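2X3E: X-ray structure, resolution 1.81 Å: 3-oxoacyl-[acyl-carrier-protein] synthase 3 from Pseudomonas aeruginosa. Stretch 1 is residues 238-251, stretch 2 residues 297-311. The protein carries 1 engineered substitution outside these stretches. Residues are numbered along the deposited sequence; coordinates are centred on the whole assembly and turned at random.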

ATOM      1  N   GLY A 238      16.774 -10.964 -21.804  1.00 21.58           N
ATOM      2  CA  GLY A 238      17.437 -11.434 -23.016  1.00 22.71           C
ATOM      3  C   GLY A 238      16.481 -11.923 -24.086  1.00 22.44           C
ATOM      4  O   GLY A 238      16.788 -12.870 -24.809  1.00 23.37           O
ATOM      5  N   TRP A 239      15.321 -11.276 -24.186  1.00 21.62           N
ATOM      6  CA  TRP A 239      14.365 -11.545 -25.257  1.00 21.71           C
ATOM      7  C   TRP A 239      14.361 -10.394 -26.248  1.00 22.26           C
ATOM      8  O   TRP A 239      14.541  -9.244 -25.868  1.00 21.94           O
ATOM      9  CB  TRP A 239      12.941 -11.696 -24.715  1.00 20.55           C
ATOM     10  CG  TRP A 239      12.726 -12.839 -23.798  1.00 20.65           C
ATOM     11  CD1 TRP A 239      13.532 -13.927 -23.627  1.00 21.09           C
ATOM     12  CD2 TRP A 239      11.610 -13.023 -22.925  1.00 19.92           C
ATOM     13  NE1 TRP A 239      12.993 -14.769 -22.687  1.00 21.10           N
ATOM     14  CE2 TRP A 239      11.809 -14.241 -22.244  1.00 20.38           C
ATOM     15  CE3 TRP A 239      10.460 -12.270 -22.647  1.00 18.58           C
ATOM     16  CZ2 TRP A 239      10.903 -14.729 -21.302  1.00 19.89           C
ATOM     17  CZ3 TRP A 239       9.562 -12.751 -21.710  1.00 18.82           C
ATOM     18  CH2 TRP A 239       9.786 -13.974 -21.050  1.00 19.23           C
ATOM     19  N   GLN A 240      14.159 -10.717 -27.520  1.00 23.42           N
ATOM     20  CA  GLN A 240      13.835  -9.715 -28.525  1.00 24.17           C
ATOM     21  C   GLN A 240      12.324  -9.534 -28.501  1.00 23.08           C
ATOM     22  O   GLN A 240      11.604 -10.383 -27.970  1.00 21.89           O
ATOM     23  CB  GLN A 240      14.275 -10.175 -29.911  1.00 26.12           C
ATOM     24  CG  GLN A 240      15.773 -10.374 -30.072  1.00 29.49           C
ATOM     25  CD  GLN A 240      16.143 -10.872 -31.461  1.00 34.11           C
ATOM     26  OE1 GLN A 240      15.490 -10.534 -32.450  1.00 37.57           O
ATOM     27  NE2 GLN A 240      17.201 -11.673 -31.542  1.00 37.15           N
ATOM     28  N   ALA A 241      11.833  -8.445 -29.081  1.00 23.27           N
ATOM     29  CA  ALA A 241      10.388  -8.225 -29.159  1.00 22.82           C
ATOM     30  C   ALA A 241       9.696  -9.410 -29.839  1.00 23.36           C
ATOM     31  O   ALA A 241       8.641  -9.844 -29.391  1.00 22.99           O
ATOM     32  CB  ALA A 241      10.069  -6.929 -29.890  1.00 23.26           C
ATOM     33  N   SER A 242      10.313  -9.943 -30.895  1.00 24.64           N
ATOM     34  CA  SER A 242       9.764 -11.093 -31.627  1.00 25.55           C
ATOM     35  C   SER A 242       9.644 -12.375 -30.787  1.00 24.99           C
ATOM     36  O   SER A 242       8.880 -13.266 -31.147  1.00 24.87           O
ATOM     37  CB  SER A 242      10.588 -11.381 -32.889  1.00 27.42           C
ATOM     38  OG  SER A 242      11.928 -11.727 -32.572  1.00 27.99           O
ATOM     39  N   ASP A 243      10.399 -12.466 -29.687  1.00 24.09           N
ATOM     40  CA  ASP A 243      10.341 -13.634 -28.791  1.00 23.99           C
ATOM     41  C   ASP A 243       9.117 -13.617 -27.879  1.00 22.90           C
ATOM     42  O   ASP A 243       8.772 -14.642 -27.287  1.00 23.01           O
ATOM     43  CB  ASP A 243      11.583 -13.710 -27.897  1.00 23.80           C
ATOM     44  CG  ASP A 243      12.853 -14.028 -28.656  1.00 25.77           C
ATOM     45  OD1 ASP A 243      12.818 -14.832 -29.615  1.00 26.56           O
ATOM     46  OD2 ASP A 243      13.908 -13.488 -28.255  1.00 25.69           O
ATOM     47  N   LEU A 244       8.484 -12.455 -27.744  1.00 21.95           N
ATOM     48  CA  LEU A 244       7.293 -12.310 -26.906  1.00 21.39           C
ATOM     49  C   LEU A 244       6.089 -12.996 -27.541  1.00 21.83           C
ATOM     50  O   LEU A 244       5.752 -12.719 -28.693  1.00 23.34           O
ATOM     51  CB  LEU A 244       6.931 -10.833 -26.709  1.00 21.09           C
ATOM     52  CG  LEU A 244       7.230 -10.094 -25.420  1.00 21.17           C
ATOM     53  CD1 LEU A 244       6.547  -8.729 -25.498  1.00 20.61           C
ATOM     54  CD2 LEU A 244       6.768 -10.871 -24.189  1.00 19.88           C
ATOM     55  N   HIS A 245       5.444 -13.884 -26.793  1.00 20.99           N
ATOM     56  CA  HIS A 245       4.190 -14.489 -27.229  1.00 21.33           C
ATOM     57  C   HIS A 245       3.004 -13.636 -26.789  1.00 19.97           C
ATOM     58  O   HIS A 245       2.026 -13.508 -27.525  1.00 19.67           O
ATOM     59  CB  HIS A 245       4.026 -15.903 -26.656  1.00 22.24           C
ATOM     60  CG  HIS A 245       4.951 -16.915 -27.257  1.00 24.30           C
ATOM     61  ND1 HIS A 245       6.183 -17.212 -26.715  1.00 25.27           N
ATOM     62  CD2 HIS A 245       4.816 -17.709 -28.345  1.00 27.44           C
ATOM     63  CE1 HIS A 245       6.773 -18.140 -27.447  1.00 27.29           C
ATOM     64  NE2 HIS A 245       5.964 -18.461 -28.443  1.00 28.35           N
ATOM     65  N   HIS A 246       3.098 -13.079 -25.582  1.00 18.18           N
ATOM     66  CA  HIS A 246       1.981 -12.370 -24.953  1.00 17.48           C
ATOM     67  C   HIS A 246       2.414 -11.076 -24.281  1.00 16.31           C
ATOM     68  O   HIS A 246       3.268 -11.077 -23.394  1.00 16.40           O
ATOM     69  CB  HIS A 246       1.304 -13.256 -23.905  1.00 17.58           C
ATOM     70  CG  HIS A 246       1.000 -14.636 -24.391  1.00 18.08           C
ATOM     71  ND1 HIS A 246       0.090 -14.883 -25.394  1.00 18.46           N
ATOM     72  CD2 HIS A 246       1.477 -15.842 -24.004  1.00 18.69           C
ATOM     73  CE1 HIS A 246       0.033 -16.184 -25.619  1.00 19.99           C
ATOM     74  NE2 HIS A 246       0.862 -16.788 -24.786  1.00 19.20           N
ATOM     75  N   LEU A 247       1.815  -9.974 -24.710  1.00 16.00           N
ATOM     76  CA  LEU A 247       1.961  -8.694 -24.042  1.00 15.05           C
ATOM     77  C   LEU A 247       0.616  -8.348 -23.411  1.00 14.82           C
ATOM     78  O   LEU A 247      -0.401  -8.268 -24.113  1.00 15.57           O
ATOM     79  CB  LEU A 247       2.359  -7.609 -25.037  1.00 15.24           C
ATOM     80  CG  LEU A 247       2.621  -6.220 -24.440  1.00 14.93           C
ATOM     81  CD1 LEU A 247       3.710  -6.264 -23.378  1.00 14.43           C
ATOM     82  CD2 LEU A 247       2.982  -5.241 -25.562  1.00 15.82           C
ATOM     83  N   VAL A 248       0.612  -8.165 -22.096  1.00 14.34           N
ATOM     84  CA  VAL A 248      -0.605  -7.857 -21.350  1.00 14.46           C
ATOM     85  C   VAL A 248      -0.442  -6.498 -20.670  1.00 14.35           C
ATOM     86  O   VAL A 248       0.044  -6.406 -19.544  1.00 14.39           O
ATOM     87  CB  VAL A 248      -0.935  -8.926 -20.295  1.00 14.30           C
ATOM     88  CG1 VAL A 248      -2.347  -8.709 -19.774  1.00 13.87           C
ATOM     89  CG2 VAL A 248      -0.801 -10.315 -20.883  1.00 15.06           C
ATOM     90  N   PRO A 249      -0.817  -5.428 -21.374  1.00 15.10           N
ATOM     91  CA  PRO A 249      -0.706  -4.091 -20.816  1.00 15.07           C
ATOM     92  C   PRO A 249      -1.915  -3.688 -19.971  1.00 15.32           C
ATOM     93  O   PRO A 249      -3.010  -4.251 -20.107  1.00 15.39           O
ATOM     94  CB  PRO A 249      -0.629  -3.215 -22.063  1.00 15.73           C
ATOM     95  CG  PRO A 249      -1.373  -3.954 -23.069  1.00 17.04           C
ATOM     96  CD  PRO A 249      -1.145  -5.395 -22.809  1.00 15.68           C
ATOM     97  N   HIS A 250      -1.709  -2.704 -19.108  1.00 15.16           N
ATOM     98  CA  HIS A 250      -2.817  -1.995 -18.509  1.00 15.30           C
ATOM     99  C   HIS A 250      -3.706  -1.499 -19.645  1.00 15.97           C
ATOM    100  O   HIS A 250      -3.225  -0.888 -20.605  1.00 16.84           O
ATOM    101  CB  HIS A 250      -2.309  -0.826 -17.652  1.00 15.49           C
ATOM    102  CG  HIS A 250      -3.349   0.212 -17.369  1.00 14.99           C
ATOM    103  ND1 HIS A 250      -4.584  -0.103 -16.844  1.00 14.71           N
ATOM    104  CD2 HIS A 250      -3.341   1.555 -17.538  1.00 14.35           C
ATOM    105  CE1 HIS A 250      -5.294   1.003 -16.709  1.00 15.37           C
ATOM    106  NE2 HIS A 250      -4.563   2.024 -17.119  1.00 14.00           N
ATOM    107  N   GLN A 251      -4.999  -1.773 -19.533  1.00 16.28           N
ATOM    108  CA  GLN A 251      -5.955  -1.481 -20.590  1.00 16.89           C
ATOM    109  C   GLN A 251      -6.372  -0.005 -20.519  1.00 18.07           C
ATOM    110  O   GLN A 251      -7.503   0.325 -20.156  1.00 18.66           O
ATOM    111  CB  GLN A 251      -7.165  -2.419 -20.476  1.00 17.26           C
ATOM    112  CG  GLN A 251      -6.794  -3.921 -20.379  1.00 16.55           C
ATOM    113  CD  GLN A 251      -6.454  -4.554 -21.712  1.00 16.56           C
ATOM    114  OE1 GLN A 251      -7.307  -4.636 -22.595  1.00 18.05           O
ATOM    115  NE2 GLN A 251      -5.208  -5.024 -21.862  1.00 15.34           N
ATOM    116  N   GLY A 297      -8.481 -19.335 -24.557  1.00 26.52           N
ATOM    117  CA  GLY A 297      -7.400 -20.256 -24.911  1.00 27.09           C
ATOM    118  C   GLY A 297      -6.245 -19.589 -25.645  1.00 26.91           C
ATOM    119  O   GLY A 297      -5.484 -20.251 -26.359  1.00 27.50           O
ATOM    120  N   ILE A 298      -6.106 -18.280 -25.466  1.00 26.04           N
ATOM    121  CA  ILE A 298      -5.069 -17.504 -26.145  1.00 25.93           C
ATOM    122  C   ILE A 298      -3.691 -17.766 -25.530  1.00 25.25           C
ATOM    123  O   ILE A 298      -2.682 -17.778 -26.235  1.00 25.26           O
ATOM    124  CB  ILE A 298      -5.388 -15.987 -26.075  1.00 25.49           C
ATOM    125  CG1 ILE A 298      -6.452 -15.620 -27.109  1.00 26.32           C
ATOM    126  CG2 ILE A 298      -4.127 -15.137 -26.276  1.00 25.76           C
ATOM    127  CD1 ILE A 298      -7.023 -14.234 -26.923  1.00 26.02           C
ATOM    128  N   LEU A 299      -3.660 -18.000 -24.220  1.00 24.42           N
ATOM    129  CA  LEU A 299      -2.403 -18.068 -23.482  1.00 23.84           C
ATOM    130  C   LEU A 299      -1.737 -19.429 -23.625  1.00 24.91           C
ATOM    131  O   LEU A 299      -2.344 -20.458 -23.337  1.00 25.35           O
ATOM    132  CB  LEU A 299      -2.637 -17.763 -22.005  1.00 23.08           C
ATOM    133  CG  LEU A 299      -3.322 -16.431 -21.702  1.00 21.49           C
ATOM    134  CD1 LEU A 299      -3.474 -16.239 -20.206  1.00 20.23           C
ATOM    135  CD2 LEU A 299      -2.548 -15.275 -22.329  1.00 20.96           C
ATOM    136  N   ARG A 300      -0.480 -19.414 -24.057  1.00 25.52           N
ATOM    137  CA  ARG A 300       0.288 -20.626 -24.318  1.00 26.91           C
ATOM    138  C   ARG A 300       1.012 -21.098 -23.070  1.00 26.66           C
ATOM    139  O   ARG A 300       1.644 -20.297 -22.389  1.00 25.77           O
ATOM    140  CB  ARG A 300       1.365 -20.356 -25.368  1.00 27.50           C
ATOM    141  CG  ARG A 300       0.881 -20.159 -26.780  1.00 30.51           C
ATOM    142  CD  ARG A 300       2.056 -19.756 -27.674  1.00 34.02           C
ATOM    143  NE  ARG A 300       3.222 -20.632 -27.498  1.00 36.88           N
ATOM    144  CZ  ARG A 300       3.567 -21.633 -28.310  1.00 40.05           C
ATOM    145  NH1 ARG A 300       2.854 -21.928 -29.398  1.00 41.28           N
ATOM    146  NH2 ARG A 300       4.650 -22.353 -28.030  1.00 41.67           N
ATOM    147  N   ASP A 301       0.960 -22.401 -22.806  1.00 27.32           N
ATOM    148  CA  ASP A 301       1.781 -23.011 -21.762  1.00 27.75           C
ATOM    149  C   ASP A 301       3.250 -22.681 -22.032  1.00 27.34           C
ATOM    150  O   ASP A 301       3.779 -23.032 -23.086  1.00 27.70           O
ATOM    151  CB  ASP A 301       1.620 -24.542 -21.757  1.00 29.38           C
ATOM    152  CG  ASP A 301       0.181 -25.001 -21.548  1.00 30.39           C
ATOM    153  OD1 ASP A 301      -0.609 -24.273 -20.918  1.00 31.68           O
ATOM    154  OD2 ASP A 301      -0.152 -26.115 -22.010  1.00 34.52           O
ATOM    155  N   GLY A 302       3.903 -21.994 -21.097  1.00 22.05           N
ATOM    156  CA  GLY A 302       5.323 -21.658 -21.234  1.00 21.48           C
ATOM    157  C   GLY A 302       5.632 -20.508 -22.184  1.00 20.89           C
ATOM    158  O   GLY A 302       6.800 -20.226 -22.462  1.00 21.11           O
ATOM    159  N   GLY A 303       4.597 -19.832 -22.678  1.00 19.85           N
ATOM    160  CA  GLY A 303       4.781 -18.706 -23.588  1.00 19.21           C
ATOM    161  C   GLY A 303       5.471 -17.535 -22.907  1.00 18.23           C
ATOM    162  O   GLY A 303       5.205 -17.232 -21.739  1.00 17.29           O
ATOM    163  N   ASN A 304       6.372 -16.884 -23.634  1.00 17.82           N
ATOM    164  CA  ASN A 304       7.052 -15.690 -23.125  1.00 17.16           C
ATOM    165  C   ASN A 304       6.055 -14.542 -22.979  1.00 16.23           C
ATOM    166  O   ASN A 304       5.378 -14.180 -23.942  1.00 16.58           O
ATOM    167  CB  ASN A 304       8.188 -15.278 -24.063  1.00 17.49           C
ATOM    168  CG  ASN A 304       9.270 -16.334 -24.172  1.00 19.05           C
ATOM    169  OD1 ASN A 304       9.524 -17.078 -23.222  1.00 19.09           O
ATOM    170  ND2 ASN A 304       9.917 -16.405 -25.333  1.00 19.19           N
ATOM    171  N   MET A 305       5.976 -13.981 -21.779  1.00 15.76           N
ATOM    172  CA  MET A 305       4.974 -12.972 -21.450  1.00 14.97           C
ATOM    173  C   MET A 305       5.578 -11.778 -20.711  1.00 14.37           C
ATOM    174  O   MET A 305       6.484 -11.929 -19.884  1.00 13.65           O
ATOM    175  CB  MET A 305       3.879 -13.605 -20.586  1.00 14.82           C
ATOM    176  CG  MET A 305       2.790 -12.646 -20.102  1.00 13.98           C
ATOM    177  SD  MET A 305       1.560 -13.503 -19.098  1.00 14.12           S
ATOM    178  CE  MET A 305       0.532 -14.218 -20.380  1.00 13.07           C
ATOM    179  N   VAL A 306       5.064 -10.592 -21.027  1.00 13.80           N
ATOM    180  CA  VAL A 306       5.337  -9.386 -20.259  1.00 13.28           C
ATOM    181  C   VAL A 306       4.021  -8.707 -19.875  1.00 13.47           C
ATOM    182  O   VAL A 306       3.116  -8.544 -20.706  1.00 13.70           O
ATOM    183  CB  VAL A 306       6.236  -8.407 -21.035  1.00 13.83           C
ATOM    184  CG1 VAL A 306       6.361  -7.062 -20.303  1.00 12.48           C
ATOM    185  CG2 VAL A 306       7.614  -9.030 -21.243  1.00 13.36           C
ATOM    186  N   LEU A 307       3.924  -8.354 -18.598  1.00 13.16           N
ATOM    187  CA  LEU A 307       2.836  -7.551 -18.083  1.00 13.76           C
ATOM    188  C   LEU A 307       3.404  -6.155 -17.906  1.00 13.85           C
ATOM    189  O   LEU A 307       4.520  -5.998 -17.421  1.00 14.42           O
ATOM    190  CB  LEU A 307       2.347  -8.086 -16.735  1.00 13.90           C
ATOM    191  CG  LEU A 307       2.133  -9.593 -16.623  1.00 14.39           C
ATOM    192  CD1 LEU A 307       1.664  -9.965 -15.210  1.00 14.96           C
ATOM    193  CD2 LEU A 307       1.138 -10.084 -17.660  1.00 14.40           C
ATOM    194  N   THR A 308       2.644  -5.141 -18.287  1.00 14.29           N
ATOM    195  CA  THR A 308       3.141  -3.776 -18.196  1.00 14.23           C
ATOM    196  C   THR A 308       2.041  -2.781 -17.831  1.00 14.06           C
ATOM    197  O   THR A 308       0.894  -2.910 -18.268  1.00 14.34           O
ATOM    198  CB  THR A 308       3.851  -3.367 -19.504  1.00 14.52           C
ATOM    199  OG1 THR A 308       4.470  -2.082 -19.341  1.00 14.69           O
ATOM    200  CG2 THR A 308       2.876  -3.333 -20.667  1.00 14.91           C
ATOM    201  N   GLY A 309       2.407  -1.794 -17.013  1.00 13.81           N
ATOM    202  CA  GLY A 309       1.479  -0.763 -16.577  1.00 13.44           C
ATOM    203  C   GLY A 309       2.079   0.630 -16.585  1.00 13.34           C
ATOM    204  O   GLY A 309       3.290   0.798 -16.505  1.00 13.04           O
ATOM    205  N   PHE A 310       1.207   1.627 -16.706  1.00 14.01           N
ATOM    206  CA  PHE A 310       1.557   3.039 -16.527  1.00 13.86           C
ATOM    207  C   PHE A 310       0.315   3.717 -15.954  1.00 14.10           C
ATOM    208  O   PHE A 310      -0.795   3.398 -16.362  1.00 14.54           O
ATOM    209  CB  PHE A 310       1.959   3.698 -17.857  1.00 14.68           C
ATOM    210  CG  PHE A 310       1.872   5.204 -17.836  1.00 16.06           C
ATOM    211  CD1 PHE A 310       2.928   5.969 -17.367  1.00 17.82           C
ATOM    212  CD2 PHE A 310       0.718   5.849 -18.257  1.00 16.92           C
ATOM    213  CE1 PHE A 310       2.844   7.358 -17.328  1.00 17.96           C
ATOM    214  CE2 PHE A 310       0.626   7.234 -18.227  1.00 18.21           C
ATOM    215  CZ  PHE A 310       1.697   7.990 -17.757  1.00 18.64           C
ATOM    216  N   GLY A 311       0.489   4.640 -15.015  1.00 13.91           N
ATOM    217  CA  GLY A 311      -0.663   5.338 -14.450  1.00 14.64           C
ATOM    218  C   GLY A 311      -0.324   6.475 -13.512  1.00 14.49           C
ATOM    219  O   GLY A 311       0.798   6.990 -13.511  1.00 14.10           O
TER

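What holds the two backbones together? Strands 246-249 and 304-311 lie parallel, and their amides interleave in the pattern of a parallel ladder, in which alternate residues of one strand bond to the other. H246 N donates to N304 O at 3.0 Å, and V306 N returns the bond to H246 O at 3.0 Å. V248 then repeats the arrangement: V248 N reaches V306 O at 2.9 Å in a nearly straight bond, while T308 N meets V248 O at 3.2 Å. Beyond the last bridge, H250 N donates to T308 O at 2.7 Å, the shortest bond of the set. P249 has no amide hydrogen to give, and the register costs it nothing, because the donors on its strand are H246, V248 and H250.

How do side chains extend this network at the start of the ladder? Two histidines accept backbone amide protons through ring nitrogens. R300 N points almost straight at H246 NE2, 3.0 Å away, and N304 N bonds to H245 ND1 at 3.1 Å, so each of these nitrogens must be unprotonated to accept. N304 answers with its carboxamide, whose ND2 donates to D243 O at 2.9 Å. The main-chain carbonyl of N304 does double duty: besides H246 N, N304 O receives H245 N at 2.9 Å. N304 thus bonds to D243 through its side chain and to H245 and H246 through its main chain.

Why does the loop before strand 304-311 fit so closely against the histidines? A type II turn from R300 to G303, closed by G303 N to R300 O at 3.0 Å, brings the chain around to the strand. G303 lies close to both rings' residues: an ideal CB there would sit 3.0 Å from H246 NE2 and 3.5 Å from H245 CB, both tight. L299 CD2 covers one face of the H246 ring, 4.1 Å from its centroid, a CH-pi contact. Farther out, the R300 guanidinium presents a face to H245 NE2.

What fills the two faces of the sheet? On the face carrying H246, M305, V248 and L307, V248 CB packs 3.5 Å from L307 CD2, and M305 CE lies 4.2 Å from V248 CG2. The face carrying L247, V306, P249 and T308 packs mainly through carbon contacts; there L247 CD1 approaches V306 CB at 4.1 Å, and L244 CD2 meets V306 CG2 at 3.6 Å. W239 completes the contact, with N304 CB 3.7 Å above the centroid of its six-membered ring and V306 CG2 at the ring edge.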